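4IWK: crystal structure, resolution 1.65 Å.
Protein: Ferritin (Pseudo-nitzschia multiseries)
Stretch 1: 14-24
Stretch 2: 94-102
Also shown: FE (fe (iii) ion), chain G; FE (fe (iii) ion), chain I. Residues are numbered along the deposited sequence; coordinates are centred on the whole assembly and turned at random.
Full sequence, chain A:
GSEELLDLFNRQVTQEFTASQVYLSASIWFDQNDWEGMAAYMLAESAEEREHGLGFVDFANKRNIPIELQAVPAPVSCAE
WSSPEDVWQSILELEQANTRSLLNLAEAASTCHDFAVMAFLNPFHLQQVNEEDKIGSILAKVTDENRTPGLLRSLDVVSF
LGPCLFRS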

# COMPACT_ATOMS: atom_id res chain seq x y z
N THR A 14 -38.16 -9.12 -37.34
CA THR A 14 -38.75 -7.90 -37.90
C THR A 14 -39.47 -7.02 -36.86
O THR A 14 -39.31 -5.79 -36.86
CB THR A 14 -39.76 -8.25 -39.00
OG1 THR A 14 -39.07 -9.06 -39.92
CG2 THR A 14 -40.24 -6.93 -39.74
N GLN A 15 -40.21 -7.66 -35.92
CA GLN A 15 -40.98 -6.88 -34.96
C GLN A 15 -40.00 -6.14 -33.99
O GLN A 15 -40.27 -4.98 -33.60
CB GLN A 15 -41.87 -7.87 -34.20
CG GLN A 15 -42.68 -7.17 -33.05
CD GLN A 15 -43.61 -6.07 -33.58
OE1 GLN A 15 -44.10 -6.14 -34.72
NE2 GLN A 15 -43.81 -5.00 -32.79
N GLU A 16 -38.87 -6.82 -33.62
CA GLU A 16 -37.95 -6.15 -32.65
C GLU A 16 -37.31 -4.97 -33.39
O GLU A 16 -37.20 -3.86 -32.78
CB GLU A 16 -36.81 -7.09 -32.22
CG GLU A 16 -37.37 -8.30 -31.39
CD GLU A 16 -38.10 -8.01 -30.12
OE1 GLU A 16 -37.89 -6.91 -29.59
OE2 GLU A 16 -38.82 -8.91 -29.63
N PHE A 17 -36.96 -5.14 -34.66
CA PHE A 17 -36.34 -4.01 -35.37
C PHE A 17 -37.34 -2.90 -35.71
O PHE A 17 -36.95 -1.70 -35.68
CB PHE A 17 -35.63 -4.48 -36.66
CG PHE A 17 -34.44 -5.35 -36.43
CD1 PHE A 17 -33.73 -5.37 -35.21
CD2 PHE A 17 -33.99 -6.15 -37.48
CE1 PHE A 17 -32.60 -6.17 -35.04
CE2 PHE A 17 -32.85 -6.95 -37.32
CZ PHE A 17 -32.12 -6.91 -36.10
N THR A 18 -38.62 -3.26 -35.91
CA THR A 18 -39.70 -2.28 -36.10
C THR A 18 -39.83 -1.47 -34.83
O THR A 18 -39.88 -0.22 -34.87
CB THR A 18 -41.02 -3.02 -36.42
OG1 THR A 18 -40.85 -3.70 -37.67
CG2 THR A 18 -42.19 -2.08 -36.52
N ALA A 19 -39.82 -2.16 -33.70
CA ALA A 19 -39.91 -1.44 -32.43
C ALA A 19 -38.69 -0.57 -32.17
O ALA A 19 -38.86 0.52 -31.73
CB ALA A 19 -40.03 -2.42 -31.28
N SER A 20 -37.52 -1.02 -32.57
CA SER A 20 -36.34 -0.15 -32.43
C SER A 20 -36.54 1.18 -33.17
O SER A 20 -36.18 2.26 -32.66
CB SER A 20 -35.14 -0.91 -32.98
OG SER A 20 -33.99 -0.08 -32.82
N GLN A 21 -37.10 1.08 -34.39
CA GLN A 21 -37.29 2.30 -35.21
C GLN A 21 -38.39 3.16 -34.65
O GLN A 21 -38.34 4.41 -34.72
CB GLN A 21 -37.65 1.91 -36.70
CG GLN A 21 -36.43 1.39 -37.45
CD GLN A 21 -35.45 2.59 -37.68
OE1 GLN A 21 -34.55 2.74 -36.85
NE2 GLN A 21 -35.66 3.40 -38.73
N VAL A 22 -39.46 2.54 -34.10
CA VAL A 22 -40.50 3.34 -33.47
C VAL A 22 -39.95 4.12 -32.23
O VAL A 22 -40.25 5.33 -32.02
CB VAL A 22 -41.69 2.43 -33.08
CG1 VAL A 22 -42.72 3.27 -32.25
CG2 VAL A 22 -42.39 1.89 -34.39
N TYR A 23 -39.16 3.44 -31.41
CA TYR A 23 -38.50 4.16 -30.29
C TYR A 23 -37.62 5.25 -30.79
O TYR A 23 -37.62 6.33 -30.17
CB TYR A 23 -37.68 3.11 -29.47
CG TYR A 23 -38.54 2.44 -28.42
CD1 TYR A 23 -38.72 1.06 -28.39
CD2 TYR A 23 -38.95 3.17 -27.30
CE1 TYR A 23 -39.48 0.42 -27.36
CE2 TYR A 23 -39.66 2.57 -26.25
CZ TYR A 23 -39.89 1.21 -26.29
OH TYR A 23 -40.56 0.55 -25.27
N LEU A 24 -36.92 5.05 -31.94
CA LEU A 24 -36.06 6.13 -32.40
C LEU A 24 -36.98 7.28 -32.86
O LEU A 24 -36.69 8.46 -32.59
CB LEU A 24 -35.22 5.64 -33.60
CG LEU A 24 -34.38 6.74 -34.27
CD1 LEU A 24 -33.37 7.24 -33.20
CD2 LEU A 24 -33.58 6.16 -35.44
N LEU A 94 -46.94 -0.43 -28.70
CA LEU A 94 -45.81 -1.11 -29.36
C LEU A 94 -45.38 -2.32 -28.47
O LEU A 94 -45.15 -3.44 -29.00
CB LEU A 94 -44.65 -0.13 -29.48
CG LEU A 94 -43.35 -0.70 -30.09
CD1 LEU A 94 -43.57 -1.02 -31.58
CD2 LEU A 94 -42.23 0.33 -29.85
N GLU A 95 -45.17 -2.06 -27.19
CA GLU A 95 -44.74 -3.14 -26.25
C GLU A 95 -45.79 -4.27 -26.19
O GLU A 95 -45.37 -5.47 -26.16
CB GLU A 95 -44.34 -2.63 -24.90
CG GLU A 95 -42.97 -1.87 -24.94
CD GLU A 95 -41.77 -2.67 -25.31
OE1 GLU A 95 -41.88 -3.90 -25.47
OE2 GLU A 95 -40.71 -2.01 -25.33
N GLN A 96 -47.06 -3.89 -26.22
CA GLN A 96 -48.12 -4.90 -26.22
C GLN A 96 -48.05 -5.74 -27.46
O GLN A 96 -48.21 -7.00 -27.42
CB GLN A 96 -49.47 -4.29 -26.07
CG GLN A 96 -49.63 -3.71 -24.67
CD GLN A 96 -50.83 -2.78 -24.54
OE1 GLN A 96 -51.38 -2.36 -25.55
NE2 GLN A 96 -51.25 -2.47 -23.29
N ALA A 97 -47.74 -5.10 -28.61
CA ALA A 97 -47.45 -5.83 -29.83
C ALA A 97 -46.27 -6.76 -29.80
O ALA A 97 -46.30 -7.85 -30.43
CB ALA A 97 -47.33 -4.88 -31.05
N ASN A 98 -45.19 -6.29 -29.21
CA ASN A 98 -44.01 -7.10 -29.08
C ASN A 98 -44.40 -8.37 -28.26
O ASN A 98 -43.92 -9.46 -28.57
CB ASN A 98 -42.95 -6.34 -28.31
CG ASN A 98 -42.23 -5.29 -29.15
OD1 ASN A 98 -42.41 -5.21 -30.38
ND2 ASN A 98 -41.27 -4.59 -28.50
N THR A 99 -45.17 -8.20 -27.21
CA THR A 99 -45.54 -9.34 -26.31
C THR A 99 -46.42 -10.24 -27.12
O THR A 99 -46.21 -11.45 -27.02
CB THR A 99 -46.30 -8.82 -25.11
OG1 THR A 99 -45.44 -7.98 -24.35
CG2 THR A 99 -46.80 -10.01 -24.18
N ARG A 100 -47.40 -9.72 -27.89
CA ARG A 100 -48.25 -10.62 -28.69
C ARG A 100 -47.47 -11.42 -29.69
O ARG A 100 -47.73 -12.60 -29.86
CB ARG A 100 -49.38 -9.88 -29.40
CG ARG A 100 -50.55 -9.52 -28.49
CD ARG A 100 -51.75 -8.88 -29.28
NE ARG A 100 -51.27 -8.21 -30.51
CZ ARG A 100 -50.98 -6.91 -30.68
NH1 ARG A 100 -51.17 -6.01 -29.72
NH2 ARG A 100 -50.46 -6.51 -31.85
N SER A 101 -46.47 -10.82 -30.31
CA SER A 101 -45.68 -11.47 -31.31
C SER A 101 -44.91 -12.66 -30.63
O SER A 101 -44.76 -13.80 -31.20
CB SER A 101 -44.72 -10.40 -31.85
OG SER A 101 -44.00 -10.99 -32.86
N LEU A 102 -44.42 -12.40 -29.43
CA LEU A 102 -43.67 -13.40 -28.68
C LEU A 102 -44.58 -14.53 -28.27
O LEU A 102 -44.14 -15.70 -28.24
CB LEU A 102 -43.00 -12.80 -27.39
CG LEU A 102 -41.74 -12.00 -27.74
CD1 LEU A 102 -41.31 -11.12 -26.53
CD2 LEU A 102 -40.58 -12.92 -28.19
FE FE G . -38.32 -6.26 -27.75
FE FE I . -39.29 -3.54 -25.55
O HOH W 1 -39.34 -8.00 -27.33
O HOH W 2 -39.26 -5.39 -26.06
O HOH W 3 -37.68 -2.91 -24.95

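Two iron(III) ions sit beside this helix pair, and each helix supplies a carboxylate to a different one. Glu16 OE1 binds the chain G iron at 2.0 Å and Glu95 OE2 binds the chain I iron at 2.1 Å, while the oxygen of water 2 bridges the two metals, 2.1 Å from the chain G FE and 1.9 Å from the chain I FE. Water 1 also binds the chain G FE and water 3 the chain I FE, and each ion takes two more atoms from elsewhere in the structure. Apolar packing and an amide pair lie alongside the metal-binding carboxylates, and iron is expected in a ferritin.

The frame is simple. Both stretches are helical throughout and run nearly antiparallel, at 172°, with axes 10.2 Å apart at their closest. The register repeats every four residues in opposite directions: Gln15 CA lies 6.6 Å from Asn98 CA, and Ala19 CA lies 6.7 Å from Leu94 CA. With such even spacing, side chains from each helix can enter gaps in the other.

Two knobs do this. Leu94 sits among Gln15, Ala19, Val22 and Tyr23; its CD2 lies 3.8 Å from Ala19 CB, 3.8 Å from Val22 CG1 and 3.7 Å from Tyr23 CE1, and CD1 packs on Ala19 as well. The small Ala19 leaves the branched leucine close to the backbone, with Leu94 CD1 only 3.8 Å from Ala19 CA. In return, Gln15 sits among Leu94, Ala97, Asn98 and Ser101. Its aliphatic part packs, with Gln15 CG 4.0 Å from Ser101 CB, while its amide carries a polar bond into the same socket: Gln15 NE2 donates to Asn98 OD1 at 2.8 Å, nearly straight at 167°. The hole that receives this glutamine also offers its amide an acceptor.

Asn98 uses both ends of its amide. While OD1 accepts from Gln15, Asn98 ND2 donates within its own helix to Glu95 OE1 at 3.2 Å, about one turn back, and lies 3.7 Å from Ala19 CB. The amide thus links the packed layer to the metal-binding carboxylate.

Tyr23 makes a second link to that carboxylate. Its CA-to-CB bond points sideways, but the long ring carries the hydroxyl across, and Tyr23 OH donates to Glu95 OE2 over a short 2.6 Å. That same oxygen binds iron, so one atom serves both the metal and the opposing helix. Water 2 donates to Glu95 OE1 at 3.1 Å, adding another tie. The rule to read here is layered: leucine and glutamine knobs fill the holes between the helices, while Tyr23 and Asn98 hydrogen-bond to the two oxygens of a carboxylate that binds iron.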